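Local coordinates for heat shock protein 16 (Schizosaccharomyces pombe, PDB 3W1Z) that probably acts as a molecular chaperone that binds unfolded proteins under stress, assembling into a 16-subunit small heat shock protein oligomer, at residues B[34-39]-B[100-105]; B[41-46]-B[128-133]; B[49-54]-B[123-128]; B[75-80]-B[95-100]. All coordinates share one frame; numbering follows the deposited sequence.

Contact 1. Residues B[34-39]-B[100-105]; sequences ELSPSI and FSRTIT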
loop_
_atom_site.group_PDB
_atom_site.type_symbol
_atom_site.label_atom_id
_atom_site.label_comp_id
_atom_site.label_asym_id
_atom_site.label_seq_id
_atom_site.Cartn_x
_atom_site.Cartn_y
_atom_site.Cartn_z
ATOM N N GLU B 34 -10.698 -23.549 -11.225
ATOM C CA GLU B 34 -12.043 -23.598 -11.791
ATOM C C GLU B 34 -12.549 -22.239 -12.266
ATOM O O GLU B 34 -11.846 -21.231 -12.181
ATOM C CB GLU B 34 -13.033 -24.193 -10.791
ATOM C CG GLU B 34 -12.932 -25.696 -10.628
ATOM C CD GLU B 34 -14.023 -26.246 -9.737
ATOM O OE1 GLU B 34 -14.783 -25.435 -9.169
ATOM O OE2 GLU B 34 -14.126 -27.483 -9.605
ATOM N N LEU B 35 -13.781 -22.232 -12.763
ATOM C CA LEU B 35 -14.416 -21.029 -13.284
ATOM C C LEU B 35 -15.352 -20.446 -12.231
ATOM O O LEU B 35 -16.036 -21.186 -11.526
ATOM C CB LEU B 35 -15.211 -21.354 -14.554
ATOM C CG LEU B 35 -14.503 -21.594 -15.896
ATOM C CD1 LEU B 35 -13.489 -22.730 -15.838
ATOM C CD2 LEU B 35 -15.536 -21.872 -16.980
ATOM N N SER B 36 -15.379 -19.122 -12.119
ATOM C CA SER B 36 -16.259 -18.467 -11.159
ATOM C C SER B 36 -17.336 -17.643 -11.861
ATOM O O SER B 36 -17.051 -16.584 -12.417
ATOM C CB SER B 36 -15.452 -17.580 -10.208
ATOM O OG SER B 36 -16.289 -16.981 -9.235
ATOM N N PRO B 37 -18.585 -18.133 -11.830
ATOM C CA PRO B 37 -19.728 -17.468 -12.467
ATOM C C PRO B 37 -20.040 -16.098 -11.867
ATOM O O PRO B 37 -19.874 -15.894 -10.664
ATOM C CB PRO B 37 -20.887 -18.443 -12.212
ATOM C CG PRO B 37 -20.436 -19.304 -11.076
ATOM C CD PRO B 37 -18.959 -19.429 -11.240
ATOM N N SER B 38 -20.487 -15.170 -12.709
ATOM C CA SER B 38 -20.840 -13.824 -12.266
ATOM C C SER B 38 -22.169 -13.823 -11.523
ATOM O O SER B 38 -23.134 -14.449 -11.961
ATOM C CB SER B 38 -20.909 -12.866 -13.457
ATOM O OG SER B 38 -19.628 -12.667 -14.026
ATOM N N ILE B 39 -22.218 -13.117 -10.398
ATOM C CA ILE B 39 -23.425 -13.097 -9.578
ATOM C C ILE B 39 -23.879 -11.699 -9.161
ATOM O O ILE B 39 -23.076 -10.775 -9.030
ATOM C CB ILE B 39 -23.272 -13.958 -8.300
ATOM C CG1 ILE B 39 -22.258 -13.329 -7.343
ATOM C CG2 ILE B 39 -22.882 -15.388 -8.649
ATOM C CD1 ILE B 39 -22.173 -14.027 -6.007
ATOM N N PHE B 100 -17.349 -25.408 -12.638
ATOM C CA PHE B 100 -17.480 -24.156 -11.905
ATOM C C PHE B 100 -17.941 -24.391 -10.473
ATOM O O PHE B 100 -18.733 -25.295 -10.205
ATOM C CB PHE B 100 -18.435 -23.194 -12.624
ATOM C CG PHE B 100 -19.865 -23.665 -12.669
ATOM C CD1 PHE B 100 -20.330 -24.406 -13.742
ATOM C CD2 PHE B 100 -20.749 -23.350 -11.647
ATOM C CE1 PHE B 100 -21.646 -24.833 -13.792
ATOM C CE2 PHE B 100 -22.062 -23.778 -11.688
ATOM C CZ PHE B 100 -22.512 -24.519 -12.761
ATOM N N SER B 101 -17.427 -23.582 -9.554
ATOM C CA SER B 101 -17.922 -23.570 -8.186
ATOM C C SER B 101 -17.887 -22.149 -7.637
ATOM O O SER B 101 -16.898 -21.433 -7.799
ATOM C CB SER B 101 -17.099 -24.505 -7.298
ATOM O OG SER B 101 -17.777 -24.788 -6.086
ATOM N N ARG B 102 -18.976 -21.744 -6.994
ATOM C CA ARG B 102 -19.066 -20.428 -6.385
ATOM C C ARG B 102 -19.676 -20.552 -4.997
ATOM O O ARG B 102 -20.808 -21.012 -4.844
ATOM C CB ARG B 102 -19.909 -19.488 -7.250
ATOM C CG ARG B 102 -19.992 -18.056 -6.732
ATOM C CD ARG B 102 -18.643 -17.353 -6.810
ATOM N NE ARG B 102 -18.700 -15.995 -6.276
ATOM C CZ ARG B 102 -18.835 -14.901 -7.018
ATOM N NH1 ARG B 102 -18.923 -14.996 -8.337
ATOM N NH2 ARG B 102 -18.877 -13.708 -6.440
ATOM N N THR B 103 -18.916 -20.148 -3.987
ATOM C CA THR B 103 -19.400 -20.180 -2.616
ATOM C C THR B 103 -19.483 -18.769 -2.060
ATOM O O THR B 103 -18.523 -18.005 -2.136
ATOM C CB THR B 103 -18.481 -21.017 -1.707
ATOM O OG1 THR B 103 -18.275 -22.311 -2.286
ATOM C CG2 THR B 103 -19.102 -21.174 -0.328
ATOM N N ILE B 104 -20.641 -18.413 -1.517
ATOM C CA ILE B 104 -20.778 -17.140 -0.824
ATOM C C ILE B 104 -21.306 -17.353 0.589
ATOM O O ILE B 104 -22.195 -18.172 0.816
ATOM C CB ILE B 104 -21.688 -16.147 -1.583
ATOM C CG1 ILE B 104 -23.082 -16.740 -1.805
ATOM C CG2 ILE B 104 -21.057 -15.748 -2.908
ATOM C CD1 ILE B 104 -24.064 -15.767 -2.427
ATOM N N THR B 105 -20.736 -16.627 1.542
ATOM C CA THR B 105 -21.227 -16.666 2.908
ATOM C C THR B 105 -22.355 -15.655 3.029
ATOM O O THR B 105 -22.146 -14.466 2.827
ATOM C CB THR B 105 -20.120 -16.306 3.913
ATOM O OG1 THR B 105 -19.013 -17.202 3.753
ATOM C CG2 THR B 105 -20.643 -16.399 5.336
#

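Contact 2. Residues B[41-46]-B[128-133]; sequences VHEGKD and LPKVEK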
loop_
_atom_site.group_PDB
_atom_site.type_symbol
_atom_site.label_atom_id
_atom_site.label_comp_id
_atom_site.label_asym_id
_atom_site.label_seq_id
_atom_site.Cartn_x
_atom_site.Cartn_y
_atom_site.Cartn_z
ATOM N N VAL B 41 -26.185 -10.105 -5.976
ATOM C CA VAL B 41 -26.851 -10.397 -4.714
ATOM C C VAL B 41 -27.751 -9.240 -4.305
ATOM O O VAL B 41 -27.305 -8.096 -4.217
ATOM C CB VAL B 41 -25.845 -10.686 -3.585
ATOM C CG1 VAL B 41 -26.581 -11.094 -2.317
ATOM C CG2 VAL B 41 -24.872 -11.773 -4.008
ATOM N N HIS B 42 -29.023 -9.542 -4.065
ATOM C CA HIS B 42 -29.976 -8.530 -3.631
ATOM C C HIS B 42 -30.590 -8.915 -2.296
ATOM O O HIS B 42 -30.872 -10.086 -2.050
ATOM C CB HIS B 42 -31.079 -8.344 -4.672
ATOM C CG HIS B 42 -30.590 -7.783 -5.976
ATOM N ND1 HIS B 42 -29.854 -8.522 -6.867
ATOM C CD2 HIS B 42 -30.737 -6.552 -6.519
ATOM C CE1 HIS B 42 -29.562 -7.767 -7.921
ATOM N NE2 HIS B 42 -30.085 -6.576 -7.732
ATOM N N GLU B 43 -30.794 -7.928 -1.432
ATOM C CA GLU B 43 -31.419 -8.185 -0.144
ATOM C C GLU B 43 -32.546 -7.207 0.155
ATOM O O GLU B 43 -32.322 -6.004 0.285
ATOM C CB GLU B 43 -30.384 -8.137 0.984
ATOM C CG GLU B 43 -30.932 -8.605 2.324
ATOM C CD GLU B 43 -30.042 -8.234 3.493
ATOM O OE1 GLU B 43 -29.003 -7.580 3.269
ATOM O OE2 GLU B 43 -30.384 -8.592 4.639
ATOM N N GLY B 44 -33.760 -7.734 0.256
ATOM C CA GLY B 44 -34.866 -6.978 0.806
ATOM C C GLY B 44 -34.859 -7.256 2.293
ATOM O O GLY B 44 -34.100 -8.108 2.752
ATOM N N LYS B 45 -35.705 -6.570 3.054
ATOM C CA LYS B 45 -35.763 -6.797 4.495
ATOM C C LYS B 45 -36.408 -8.154 4.790
ATOM O O LYS B 45 -36.428 -8.615 5.931
ATOM C CB LYS B 45 -36.525 -5.665 5.192
ATOM C CG LYS B 45 -36.328 -5.621 6.704
ATOM C CD LYS B 45 -36.946 -4.379 7.329
ATOM C CE LYS B 45 -35.928 -3.259 7.504
ATOM N NZ LYS B 45 -35.448 -2.709 6.207
ATOM N N ASP B 46 -36.904 -8.800 3.740
ATOM C CA ASP B 46 -37.603 -10.073 3.864
ATOM C C ASP B 46 -36.804 -11.264 3.323
ATOM O O ASP B 46 -36.502 -12.194 4.066
ATOM C CB ASP B 46 -38.983 -9.980 3.218
ATOM C CG ASP B 46 -39.870 -8.957 3.901
ATOM O OD1 ASP B 46 -40.631 -9.341 4.814
ATOM O OD2 ASP B 46 -39.791 -7.765 3.538
ATOM N N LEU B 128 -33.405 -17.144 -0.673
ATOM C CA LEU B 128 -33.296 -17.520 0.730
ATOM C C LEU B 128 -34.126 -16.577 1.596
ATOM O O LEU B 128 -33.790 -15.403 1.742
ATOM C CB LEU B 128 -31.833 -17.510 1.186
ATOM C CG LEU B 128 -30.810 -18.305 0.366
ATOM C CD1 LEU B 128 -30.217 -17.460 -0.756
ATOM C CD2 LEU B 128 -29.709 -18.852 1.261
ATOM N N PRO B 129 -35.230 -17.086 2.161
ATOM C CA PRO B 129 -36.097 -16.260 3.005
ATOM C C PRO B 129 -35.434 -15.954 4.342
ATOM O O PRO B 129 -34.917 -16.870 4.975
ATOM C CB PRO B 129 -37.334 -17.146 3.222
ATOM C CG PRO B 129 -37.061 -18.447 2.490
ATOM C CD PRO B 129 -35.599 -18.507 2.221
ATOM N N LYS B 130 -35.468 -14.699 4.774
ATOM C CA LYS B 130 -34.883 -14.338 6.060
ATOM C C LYS B 130 -35.919 -14.374 7.171
ATOM O O LYS B 130 -37.050 -13.920 6.998
ATOM C CB LYS B 130 -34.244 -12.948 6.013
ATOM C CG LYS B 130 -33.057 -12.821 5.078
ATOM C CD LYS B 130 -32.514 -11.402 5.098
ATOM C CE LYS B 130 -33.624 -10.396 4.848
ATOM N NZ LYS B 130 -33.116 -8.998 4.783
ATOM N N VAL B 131 -35.523 -14.923 8.313
ATOM C CA VAL B 131 -36.349 -14.876 9.509
ATOM C C VAL B 131 -35.651 -14.015 10.560
ATOM O O VAL B 131 -34.434 -14.092 10.725
ATOM C CB VAL B 131 -36.647 -16.292 10.055
ATOM C CG1 VAL B 131 -37.443 -17.091 9.036
ATOM C CG2 VAL B 131 -35.359 -17.020 10.409
ATOM N N GLU B 132 -36.417 -13.171 11.242
ATOM C CA GLU B 132 -35.851 -12.292 12.261
ATOM C C GLU B 132 -35.234 -13.083 13.406
ATOM O O GLU B 132 -34.046 -12.939 13.704
ATOM C CB GLU B 132 -36.909 -11.322 12.795
ATOM C CG GLU B 132 -36.596 -10.746 14.168
ATOM C CD GLU B 132 -37.355 -11.450 15.277
ATOM O OE1 GLU B 132 -38.532 -11.808 15.054
ATOM O OE2 GLU B 132 -36.772 -11.660 16.362
ATOM N N LYS B 133 -36.046 -13.925 14.038
ATOM C CA LYS B 133 -35.577 -14.725 15.156
ATOM C C LYS B 133 -34.991 -16.022 14.646
ATOM O O LYS B 133 -35.668 -16.780 13.940
ATOM C CB LYS B 133 -36.712 -15.025 16.131
ATOM C CG LYS B 133 -36.272 -15.849 17.332
ATOM C CD LYS B 133 -35.109 -15.170 18.039
ATOM C CE LYS B 133 -34.108 -16.180 18.570
ATOM N NZ LYS B 133 -32.879 -15.496 19.043
#

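Contact 3. Residues B[49-54]-B[123-128]; sequences SVDVEL and LLTVTL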
loop_
_atom_site.group_PDB
_atom_site.type_symbol
_atom_site.label_atom_id
_atom_site.label_comp_id
_atom_site.label_asym_id
_atom_site.label_seq_id
_atom_site.Cartn_x
_atom_site.Cartn_y
_atom_site.Cartn_z
ATOM N N SER B 49 -31.985 -12.690 -2.644
ATOM C CA SER B 49 -31.926 -13.374 -3.929
ATOM C C SER B 49 -30.529 -13.329 -4.535
ATOM O O SER B 49 -29.857 -12.296 -4.507
ATOM C CB SER B 49 -32.938 -12.764 -4.900
ATOM O OG SER B 49 -32.696 -11.380 -5.084
ATOM N N VAL B 50 -30.098 -14.462 -5.082
ATOM C CA VAL B 50 -28.812 -14.554 -5.759
ATOM C C VAL B 50 -29.008 -14.955 -7.216
ATOM O O VAL B 50 -29.583 -16.004 -7.510
ATOM C CB VAL B 50 -27.882 -15.575 -5.079
ATOM C CG1 VAL B 50 -26.561 -15.669 -5.826
ATOM C CG2 VAL B 50 -27.651 -15.194 -3.624
ATOM N N ASP B 51 -28.532 -14.110 -8.125
ATOM C CA ASP B 51 -28.641 -14.372 -9.555
ATOM C C ASP B 51 -27.286 -14.752 -10.139
ATOM O O ASP B 51 -26.361 -13.944 -10.158
ATOM C CB ASP B 51 -29.208 -13.150 -10.277
ATOM C CG ASP B 51 -30.640 -12.854 -9.880
ATOM O OD1 ASP B 51 -31.482 -13.774 -9.959
ATOM O OD2 ASP B 51 -30.922 -11.706 -9.479
ATOM N N VAL B 52 -27.187 -15.989 -10.615
ATOM C CA VAL B 52 -25.937 -16.542 -11.117
ATOM C C VAL B 52 -26.036 -16.798 -12.618
ATOM O O VAL B 52 -26.995 -17.409 -13.086
ATOM C CB VAL B 52 -25.613 -17.872 -10.411
ATOM C CG1 VAL B 52 -24.205 -18.331 -10.750
ATOM C CG2 VAL B 52 -25.783 -17.727 -8.907
ATOM N N GLU B 53 -25.039 -16.345 -13.371
ATOM C CA GLU B 53 -25.066 -16.497 -14.821
ATOM C C GLU B 53 -24.426 -17.809 -15.261
ATOM O O GLU B 53 -23.229 -18.026 -15.069
ATOM C CB GLU B 53 -24.372 -15.317 -15.502
ATOM C CG GLU B 53 -25.106 -13.996 -15.345
ATOM C CD GLU B 53 -24.419 -12.857 -16.071
ATOM O OE1 GLU B 53 -23.238 -13.012 -16.446
ATOM O OE2 GLU B 53 -25.063 -11.804 -16.269
ATOM N N LEU B 54 -25.236 -18.682 -15.853
ATOM C CA LEU B 54 -24.762 -19.982 -16.313
ATOM C C LEU B 54 -25.229 -20.294 -17.736
ATOM O O LEU B 54 -26.008 -21.225 -17.942
ATOM C CB LEU B 54 -25.243 -21.083 -15.363
ATOM C CG LEU B 54 -24.782 -21.005 -13.907
ATOM C CD1 LEU B 54 -25.453 -22.085 -13.069
ATOM C CD2 LEU B 54 -23.269 -21.121 -13.821
ATOM N N LEU B 123 -29.853 -18.306 -16.447
ATOM C CA LEU B 123 -29.771 -17.610 -15.170
ATOM C C LEU B 123 -30.378 -18.448 -14.050
ATOM O O LEU B 123 -31.534 -18.872 -14.127
ATOM C CB LEU B 123 -30.454 -16.242 -15.239
ATOM C CG LEU B 123 -30.291 -15.358 -13.997
ATOM C CD1 LEU B 123 -28.847 -14.905 -13.831
ATOM C CD2 LEU B 123 -31.228 -14.161 -14.050
ATOM N N LEU B 124 -29.581 -18.687 -13.016
ATOM C CA LEU B 124 -30.031 -19.419 -11.842
ATOM C C LEU B 124 -30.315 -18.457 -10.700
ATOM O O LEU B 124 -29.421 -17.760 -10.228
ATOM C CB LEU B 124 -28.967 -20.421 -11.403
ATOM C CG LEU B 124 -29.222 -21.062 -10.038
ATOM C CD1 LEU B 124 -30.241 -22.187 -10.149
ATOM C CD2 LEU B 124 -27.925 -21.555 -9.429
ATOM N N THR B 125 -31.563 -18.423 -10.252
ATOM C CA THR B 125 -31.948 -17.562 -9.143
ATOM C C THR B 125 -32.235 -18.374 -7.888
ATOM O O THR B 125 -33.166 -19.179 -7.853
ATOM C CB THR B 125 -33.180 -16.708 -9.488
ATOM O OG1 THR B 125 -32.869 -15.837 -10.582
ATOM C CG2 THR B 125 -33.599 -15.872 -8.287
ATOM N N VAL B 126 -31.419 -18.166 -6.860
ATOM C CA VAL B 126 -31.646 -18.792 -5.566
ATOM C C VAL B 126 -32.339 -17.793 -4.648
ATOM O O VAL B 126 -31.993 -16.611 -4.633
ATOM C CB VAL B 126 -30.328 -19.262 -4.922
ATOM C CG1 VAL B 126 -30.601 -20.009 -3.622
ATOM C CG2 VAL B 126 -29.551 -20.143 -5.886
ATOM N N THR B 127 -33.325 -18.267 -3.896
ATOM C CA THR B 127 -34.071 -17.405 -2.988
ATOM C C THR B 127 -34.022 -17.923 -1.556
ATOM O O THR B 127 -34.533 -19.003 -1.257
ATOM C CB THR B 127 -35.539 -17.260 -3.429
ATOM O OG1 THR B 127 -35.967 -18.472 -4.063
ATOM C CG2 THR B 127 -35.686 -16.110 -4.411
ATOM N N LEU B 128 -33.405 -17.144 -0.673
ATOM C CA LEU B 128 -33.296 -17.520 0.730
ATOM C C LEU B 128 -34.126 -16.577 1.596
ATOM O O LEU B 128 -33.790 -15.403 1.742
ATOM C CB LEU B 128 -31.833 -17.510 1.186
ATOM C CG LEU B 128 -30.810 -18.305 0.366
ATOM C CD1 LEU B 128 -30.217 -17.460 -0.756
ATOM C CD2 LEU B 128 -29.709 -18.852 1.261
#

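Contact 4. Residues B[75-80]-B[95-100]; sequences GEVVNE and RRFGSF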
loop_
_atom_site.group_PDB
_atom_site.type_symbol
_atom_site.label_atom_id
_atom_site.label_comp_id
_atom_site.label_asym_id
_atom_site.label_seq_id
_atom_site.Cartn_x
_atom_site.Cartn_y
_atom_site.Cartn_z
ATOM N N GLY B 75 -21.029 -27.035 -10.587
ATOM C CA GLY B 75 -21.419 -27.741 -11.789
ATOM C C GLY B 75 -20.340 -27.774 -12.849
ATOM O O GLY B 75 -19.151 -27.670 -12.551
ATOM N N GLU B 76 -20.765 -27.922 -14.098
ATOM C CA GLU B 76 -19.839 -28.077 -15.207
ATOM C C GLU B 76 -20.320 -27.300 -16.426
ATOM O O GLU B 76 -21.518 -27.255 -16.711
ATOM C CB GLU B 76 -19.714 -29.560 -15.555
ATOM C CG GLU B 76 -18.549 -29.914 -16.457
ATOM C CD GLU B 76 -18.475 -31.403 -16.733
ATOM O OE1 GLU B 76 -19.534 -32.014 -16.988
ATOM O OE2 GLU B 76 -17.360 -31.966 -16.685
ATOM N N VAL B 77 -19.386 -26.680 -17.139
ATOM C CA VAL B 77 -19.697 -26.098 -18.436
ATOM C C VAL B 77 -18.967 -26.899 -19.503
ATOM O O VAL B 77 -17.747 -26.816 -19.635
ATOM C CB VAL B 77 -19.277 -24.622 -18.524
ATOM C CG1 VAL B 77 -19.747 -24.020 -19.841
ATOM C CG2 VAL B 77 -19.844 -23.839 -17.353
ATOM N N VAL B 78 -19.729 -27.672 -20.267
ATOM C CA VAL B 78 -19.162 -28.570 -21.261
ATOM C C VAL B 78 -19.010 -27.865 -22.601
ATOM O O VAL B 78 -19.900 -27.130 -23.027
ATOM C CB VAL B 78 -20.042 -29.833 -21.435
ATOM C CG1 VAL B 78 -19.586 -30.660 -22.627
ATOM C CG2 VAL B 78 -20.027 -30.670 -20.166
ATOM N N ASN B 79 -17.884 -28.097 -23.266
ATOM C CA ASN B 79 -17.693 -27.577 -24.608
ATOM C C ASN B 79 -18.185 -28.623 -25.594
ATOM O O ASN B 79 -17.559 -29.667 -25.776
ATOM C CB ASN B 79 -16.214 -27.275 -24.850
ATOM C CG ASN B 79 -15.956 -26.646 -26.207
ATOM O OD1 ASN B 79 -16.874 -26.148 -26.859
ATOM N ND2 ASN B 79 -14.699 -26.662 -26.636
ATOM N N GLU B 80 -19.306 -28.328 -26.242
ATOM C CA GLU B 80 -19.943 -29.281 -27.141
ATOM C C GLU B 80 -19.228 -29.293 -28.483
ATOM O O GLU B 80 -19.357 -30.235 -29.264
ATOM C CB GLU B 80 -21.423 -28.936 -27.323
ATOM C CG GLU B 80 -22.204 -28.878 -26.018
ATOM C CD GLU B 80 -23.682 -28.606 -26.227
ATOM O OE1 GLU B 80 -24.019 -27.695 -27.013
ATOM O OE2 GLU B 80 -24.507 -29.307 -25.604
ATOM N N ARG B 95 -15.293 -18.228 -25.322
ATOM C CA ARG B 95 -15.975 -18.989 -24.276
ATOM C C ARG B 95 -15.024 -19.805 -23.411
ATOM O O ARG B 95 -14.059 -20.386 -23.900
ATOM C CB ARG B 95 -17.065 -19.890 -24.868
ATOM C CG ARG B 95 -18.280 -19.139 -25.390
ATOM C CD ARG B 95 -19.405 -20.094 -25.760
ATOM N NE ARG B 95 -19.996 -20.730 -24.586
ATOM C CZ ARG B 95 -20.677 -21.872 -24.616
ATOM N NH1 ARG B 95 -20.846 -22.519 -25.762
ATOM N NH2 ARG B 95 -21.180 -22.376 -23.498
ATOM N N ARG B 96 -15.312 -19.840 -22.115
ATOM C CA ARG B 96 -14.501 -20.589 -21.165
ATOM C C ARG B 96 -15.273 -21.801 -20.664
ATOM O O ARG B 96 -16.424 -21.684 -20.249
ATOM C CB ARG B 96 -14.087 -19.698 -19.991
ATOM C CG ARG B 96 -13.308 -18.461 -20.406
ATOM C CD ARG B 96 -11.969 -18.831 -21.031
ATOM N NE ARG B 96 -11.336 -17.689 -21.683
ATOM C CZ ARG B 96 -11.317 -17.495 -23.000
ATOM N NH1 ARG B 96 -11.888 -18.373 -23.811
ATOM N NH2 ARG B 96 -10.718 -16.425 -23.505
ATOM N N PHE B 97 -14.635 -22.967 -20.709
ATOM C CA PHE B 97 -15.296 -24.210 -20.329
ATOM C C PHE B 97 -14.584 -24.928 -19.188
ATOM O O PHE B 97 -13.380 -24.766 -18.987
ATOM C CB PHE B 97 -15.413 -25.142 -21.536
ATOM C CG PHE B 97 -16.198 -24.563 -22.674
ATOM C CD1 PHE B 97 -17.583 -24.575 -22.652
ATOM C CD2 PHE B 97 -15.554 -24.005 -23.766
ATOM C CE1 PHE B 97 -18.311 -24.045 -23.697
ATOM C CE2 PHE B 97 -16.277 -23.473 -24.816
ATOM C CZ PHE B 97 -17.658 -23.492 -24.781
ATOM N N GLY B 98 -15.344 -25.719 -18.439
ATOM C CA GLY B 98 -14.793 -26.488 -17.340
ATOM C C GLY B 98 -15.799 -26.644 -16.220
ATOM O O GLY B 98 -16.994 -26.414 -16.406
ATOM N N SER B 99 -15.311 -27.037 -15.049
ATOM C CA SER B 99 -16.152 -27.125 -13.867
ATOM C C SER B 99 -16.188 -25.772 -13.169
ATOM O O SER B 99 -15.182 -25.065 -13.121
ATOM C CB SER B 99 -15.621 -28.195 -12.913
ATOM O OG SER B 99 -14.259 -27.965 -12.602
ATOM N N PHE B 100 -17.349 -25.408 -12.638
ATOM C CA PHE B 100 -17.480 -24.156 -11.905
ATOM C C PHE B 100 -17.941 -24.391 -10.473
ATOM O O PHE B 100 -18.733 -25.295 -10.205
ATOM C CB PHE B 100 -18.435 -23.194 -12.624
ATOM C CG PHE B 100 -19.865 -23.665 -12.669
ATOM C CD1 PHE B 100 -20.330 -24.406 -13.742
ATOM C CD2 PHE B 100 -20.749 -23.350 -11.647
ATOM C CE1 PHE B 100 -21.646 -24.833 -13.792
ATOM C CE2 PHE B 100 -22.062 -23.778 -11.688
ATOM C CZ PHE B 100 -22.512 -24.519 -12.761
HETATM O O HOH W 1 -21.674 -25.292 -22.999
#

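Contact 1. Residues B[34-39]-B[100-105]
Arg102 and Ile39 reach toward each other tip to tip, the methyl CD1 of Ile39 lying over one face of the guanidinium, toward its rim, 3.3 Å from Arg102 NH2. The same methyl touches Ile104 CG2 at 3.7 Å, so one methyl meets both the guanidinium and an apolar side chain. Pro37 slides past the stem of Arg102, its CG 3.9 Å from Arg102 CB, and its carbonyl lies near the guanidinium plane, with Pro37 O 2.7 Å from Arg102 NH1. Pro37 also crosses Phe100 at about a right angle, its CD 4.0 Å from Phe100 CB. Beyond these side chains, one backbone bridge pairs Leu35 with Phe100: Ser101 N makes a weak hydrogen bond to Leu35 O at 3.4 Å, and Phe100 CA points a C-H at the same oxygen. A bend at chi2 (67°) turns Arg102 CD toward Ser36 OG, 3.4 Å away. Arg102 NH2 bonds to Tyr23 O, and its NH1 forms a salt bridge with Glu94 of a second subunit. An alanine in place of Arg102 would probably leave that Glu94 without its counter-charge, Tyr23 O without its donor, and Ile39 CD1 without the flat group beneath it. Segment 34-39 thus crosses the outer edge of strand 98-105, whose other edge pairs with strand 70-77. Pro37 and Ile39 also pack on Val52 of strand 47-53, placing this linker between helix 11-23 and strand 39-43 against both sheets of the alpha-crystallin domain.

Contact 2. Residues B[41-46]-B[128-133]
Glu43 and Lys130 meet as a salt bridge, their side chains crossing at about a right angle. Lys130 NZ lies 2.8 Å from Glu43 OE2, on the anti side of that oxygen and 23° out of the carboxylate plane. The extended chain of Glu43 carries its carboxylate out to Lys130, while the lysine chain kinks at chi3 (-52°) on its way to the bend between strands 39-43 and 47-53. The remaining polar contacts use backbone oxygens. Gly44 O accepts from the same ammonium, although the modelled separation of 2.4 Å between Gly44 O and Lys130 NZ is too short to be trusted in detail. Lys130 N donates to Asp46 O at 2.8 Å, in the carbonyl plane, linking the loop to the main chain just past strand 123-129. Packing is slight and mostly aliphatic carbon against oxygen: Lys130 CB stands 3.1 Å from Asp46 O, and Lys130 CD lies 3.6 Å from Glu43 OE2. Outside the pair, Glu43 OE1 has a long, weak ion pair with Arg91 of a second subunit, a strand of which extends the sheet along residues 41-43. Lys130 also leans on Ala108. One residue thus ties the turn down twice, by its backbone N-H and by its ammonium. Because the turn lies at the surface, solvent would probably screen the charge pair, yet the Glu43 carboxylate is likely to favour the protonated lysine and to help hold the 44-46 bend close to the end of strand 123-129.

Contact 3. Residues B[49-54]-B[123-128]
Thr125 OG1 donates to Asp51 OD1 at 2.6 Å, the hydroxyl meeting the oxygen nearly along its C-O bond. The two side chains lie side by side and point the same way on one face of an antiparallel pair, strands 47-53 and 123-129, in the immunoglobulin-like beta sandwich of the alpha-crystallin domain. The other carboxylate oxygen, Asp51 OD2, forms a salt bridge with Arg81 of a second subunit, so both oxygens of this buried acid are engaged and its plane is held. Val50 with Val126 and Val52 with Leu124 are hydrogen-bonded pairs, each joined by two bonds of 2.9 Å: Val50 N to Val126 O, Val126 N to Val50 O, Val52 N to Leu124 O and Leu124 N to Val52 O. Their side chains turn to the sandwich interior, where Val52 and Leu124 pack on Ile73, and Leu124 and Val126 on Val64, of the facing sheet. On the Asp51 face, Glu53 is paired with Arg95 of the second subunit, making this side an intersubunit surface. Beside it, in Leu123, chi1 (-173°) sets CG anti to the backbone N, and chi2 (68°) then brings CD1 to 3.2 Å from Val52 O.

Contact 4. Residues B[75-80]-B[95-100]
Val77 is wedged between two aromatic rings, CG1 lying 3.6 Å from Phe97 CD1 and CG2 3.7 Å from Phe100 CD1. This side of the pair is the tight one. Gly75 CA makes a CH-pi contact over the face of the Phe100 ring, 3.8 Å from its centroid; a side chain at Gly75 would strike Phe100 CZ. Gly75 with Phe100 and Val77 with Gly98 are hydrogen-bonded antiparallel pairs, Gly98 N donating to Val77 O at 2.9 Å. Past the strand ends, Asn79 stacks on Phe97, its amide only 9° from the ring plane and its CB 3.5 Å from the Phe97 centroid, while Asn79 OD1 accepts from Arg81 N. Phe97 CE1 in turn stands over the centre of the Arg95 guanidinium. An alanine in place of Phe97 would probably leave the Asn79 amide without its stacking partner and open a gap beside Val77 CG1. The opposite face is looser: Glu76 extends into an exposed position beside Ser99. A water joins the two segments at the loop, donating to Val78 O at 2.6 Å and accepting from Arg95 NH2, while Arg95 NE forms a salt bridge with Glu53 of a second subunit. Together the strands form the base of the long excursion carrying strand 90-93, consistent with the strand-exchange loop by which small heat shock proteins of this type dimerise.

Contact 3 is the buried one, a regular strand pair whose valines and leucine line the sandwich interior; contacts 2 and 4 lie at the surface on opposite sides of the chain's centre, and contact 1 is intermediate. Contacts 1 and 4 share strand 98-105 and meet at Phe100, whose ring also touches Leu54 of contact 3. Contacts 2 and 3 share Leu128 and strand 123-129, contact 2 fastening the adjoining bend. Chemistry follows place: backbone bonds and aliphatic packing in contact 3, a guanidinium against proline and isoleucine in contact 1, one lysine's ammonium and amide in contact 2, aromatic stacking added to strand bonds in contact 4. All four reach a second subunit.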